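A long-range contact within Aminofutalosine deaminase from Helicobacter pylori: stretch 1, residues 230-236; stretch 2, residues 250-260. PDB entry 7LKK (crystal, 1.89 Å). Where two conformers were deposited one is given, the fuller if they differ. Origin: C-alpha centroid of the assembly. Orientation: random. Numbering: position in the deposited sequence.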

# COMPACT_ATOMS: atom_id res chain seq x y z
N GLU A 230 13.28 2.18 25.15
CA GLU A 230 14.40 1.79 26.00
C GLU A 230 15.01 3.00 26.68
O GLU A 230 15.47 2.91 27.83
N TRP A 231 15.04 4.15 25.99
CA TRP A 231 15.55 5.37 26.60
C TRP A 231 14.62 5.87 27.70
O TRP A 231 15.06 6.16 28.81
N VAL A 232 13.32 5.96 27.39
CA VAL A 232 12.37 6.51 28.35
C VAL A 232 12.29 5.63 29.60
O VAL A 232 12.28 6.13 30.73
N GLU A 233 12.26 4.31 29.41
CA GLU A 233 12.03 3.42 30.54
C GLU A 233 13.30 3.18 31.35
O GLU A 233 13.25 3.17 32.59
N ASN A 234 14.45 3.00 30.69
CA ASN A 234 15.65 2.53 31.38
C ASN A 234 16.90 3.34 31.07
O ASN A 234 17.99 2.95 31.51
N SER A 235 16.79 4.45 30.32
CA SER A 235 17.94 5.29 29.98
C SER A 235 19.05 4.47 29.32
O SER A 235 20.24 4.66 29.58
N LYS A 236 18.66 3.54 28.45
CA LYS A 236 19.61 2.71 27.73
C LYS A 236 19.26 2.69 26.25
O LYS A 236 18.20 3.16 25.83
N SER A 250 25.63 17.66 27.05
CA SER A 250 26.12 16.70 28.03
C SER A 250 24.94 16.15 28.83
O SER A 250 24.68 16.53 29.97
N ASN A 251 24.21 15.24 28.19
CA ASN A 251 23.08 14.56 28.83
C ASN A 251 23.14 13.08 28.50
O ASN A 251 23.18 12.70 27.32
N PHE A 252 23.13 12.24 29.53
CA PHE A 252 23.29 10.80 29.38
C PHE A 252 22.15 10.01 30.01
O PHE A 252 22.14 8.78 29.94
N THR A 253 21.17 10.69 30.62
CA THR A 253 20.00 10.03 31.16
C THR A 253 18.75 10.61 30.51
O THR A 253 18.77 11.69 29.92
N SER A 254 17.66 9.86 30.62
CA SER A 254 16.40 10.27 30.01
C SER A 254 15.92 11.59 30.60
O SER A 254 16.15 11.90 31.78
N LEU A 255 15.28 12.40 29.76
CA LEU A 255 14.65 13.62 30.23
C LEU A 255 13.41 13.35 31.07
O LEU A 255 12.90 14.27 31.72
N TYR A 256 12.91 12.11 31.07
CA TYR A 256 11.72 11.74 31.82
C TYR A 256 11.93 10.35 32.40
O TYR A 256 12.33 9.43 31.68
N GLU A 257 11.66 10.19 33.69
CA GLU A 257 11.81 8.90 34.36
C GLU A 257 10.52 8.10 34.17
O GLU A 257 9.61 8.14 34.99
N GLY A 258 10.46 7.38 33.06
CA GLY A 258 9.32 6.54 32.75
C GLY A 258 8.29 7.24 31.88
O GLY A 258 8.22 8.47 31.81
N ALA A 259 7.47 6.43 31.21
CA ALA A 259 6.45 6.97 30.32
C ALA A 259 5.42 7.78 31.09
O ALA A 259 4.94 8.81 30.60
N ASN A 260 5.07 7.35 32.31
CA ASN A 260 4.05 8.05 33.09
C ASN A 260 4.48 9.46 33.44
O ASN A 260 3.65 10.37 33.49

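The end of a helix packs against a loop that leads into a second helix, in a small contact built mainly from side chains meeting backbone and held by three hydrogen bonds. Ser235, the first residue to leave helical geometry, has positive phi and points its CB toward the loop; its m rotamer lets OG accept a hydrogen bond from Ser254 N at 2.9 Å. Ser254, in the t rotamer, lays its CB over one face of the Trp231 indole, 4.2 Å from the centroid of the five-membered ring, a CH-pi contact 14° off the ring normal. Ser254 OG donates to Tyr256 O, in its own loop, at 2.6 Å. Trp231 (t) starts sideways, but its long ring reaches the loop backbone: CH2 lies 3.0 Å from Phe252 O, near the ring plane, and that carbonyl has no polar partner in the model.

At the other end, Gly258 N donates to Val232 O at 3.2 Å. Gly258 occupies the N-cap position with positive phi, where a CB would jam against the preceding carbonyl. Glu233 points away at CB, yet its m, m rotamer brings OE1 back to accept from Ala259 N, a first-turn amide, at 3.0 Å. Val232 (t) adds an apolar touch, CG1 to Ala259 CB at 4.3 Å.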

# COMPACT_ATOMS: atom_id res chain seq x y z
CB GLU A 230 15.46 1.07 25.17
CG GLU A 230 15.07 -0.29 24.64
CD GLU A 230 16.02 -0.78 23.56
OE1 GLU A 230 15.71 -1.81 22.92
OE2 GLU A 230 17.07 -0.14 23.36
CB TRP A 231 15.73 6.44 25.52
CG TRP A 231 16.45 7.68 25.99
CD1 TRP A 231 15.98 8.96 25.96
CD2 TRP A 231 17.77 7.74 26.55
NE1 TRP A 231 16.93 9.82 26.47
CE2 TRP A 231 18.03 9.09 26.84
CE3 TRP A 231 18.75 6.78 26.83
CZ2 TRP A 231 19.24 9.51 27.39
CZ3 TRP A 231 19.95 7.21 27.39
CH2 TRP A 231 20.18 8.56 27.66
CB VAL A 232 10.99 6.68 27.69
CG1 VAL A 232 9.90 6.88 28.73
CG2 VAL A 232 11.01 7.84 26.70
CB GLU A 233 11.46 2.09 30.05
CG GLU A 233 9.98 2.14 29.70
CD GLU A 233 9.13 2.82 30.77
OE1 GLU A 233 8.27 3.65 30.40
OE2 GLU A 233 9.32 2.51 31.96
CB ASN A 234 15.91 1.06 31.05
CG ASN A 234 14.85 0.14 31.63
OD1 ASN A 234 14.84 -0.12 32.83
ND2 ASN A 234 13.95 -0.34 30.79
CB SER A 235 18.47 6.03 31.21
OG SER A 235 17.63 7.11 31.56
CB LYS A 236 19.64 1.28 28.29
CG LYS A 236 20.13 1.18 29.72
CD LYS A 236 20.06 -0.25 30.23
CE LYS A 236 20.98 -0.46 31.41
NZ LYS A 236 21.85 -1.66 31.23
CB SER A 250 27.17 17.33 28.94
OG SER A 250 28.24 17.87 28.18
CB ASN A 251 21.74 15.16 28.38
CG ASN A 251 20.56 14.47 29.02
OD1 ASN A 251 20.43 14.45 30.25
ND2 ASN A 251 19.69 13.90 28.20
CB PHE A 252 24.66 10.37 29.97
CG PHE A 252 24.84 8.87 30.10
CD1 PHE A 252 24.98 8.30 31.35
CD2 PHE A 252 24.87 8.06 28.98
CE1 PHE A 252 25.15 6.93 31.49
CE2 PHE A 252 25.03 6.69 29.11
CZ PHE A 252 25.17 6.12 30.36
CB THR A 253 19.91 10.19 32.68
OG1 THR A 253 19.92 11.59 33.02
CG2 THR A 253 21.08 9.50 33.36
CB SER A 254 15.33 9.20 30.21
OG SER A 254 14.07 9.65 29.75
CB LEU A 255 14.28 14.51 29.04
CG LEU A 255 15.40 14.83 28.05
CD1 LEU A 255 14.87 15.63 26.88
CD2 LEU A 255 16.53 15.57 28.75
CB TYR A 256 10.48 11.77 30.93
CG TYR A 256 10.23 13.10 30.27
CD1 TYR A 256 9.48 14.08 30.91
CD2 TYR A 256 10.76 13.39 29.02
CE1 TYR A 256 9.25 15.31 30.31
CE2 TYR A 256 10.54 14.61 28.42
CZ TYR A 256 9.79 15.57 29.07
OH TYR A 256 9.57 16.79 28.47
CB GLU A 257 12.13 9.08 35.84
CG GLU A 257 12.64 7.81 36.51
CD GLU A 257 13.89 7.26 35.86
OE1 GLU A 257 14.87 8.02 35.70
OE2 GLU A 257 13.90 6.07 35.49
CB ALA A 259 5.78 5.84 29.55
CB ASN A 260 3.73 7.26 34.36
CG ASN A 260 2.88 6.04 34.08
OD1 ASN A 260 2.54 5.76 32.93
ND2 ASN A 260 2.53 5.30 35.13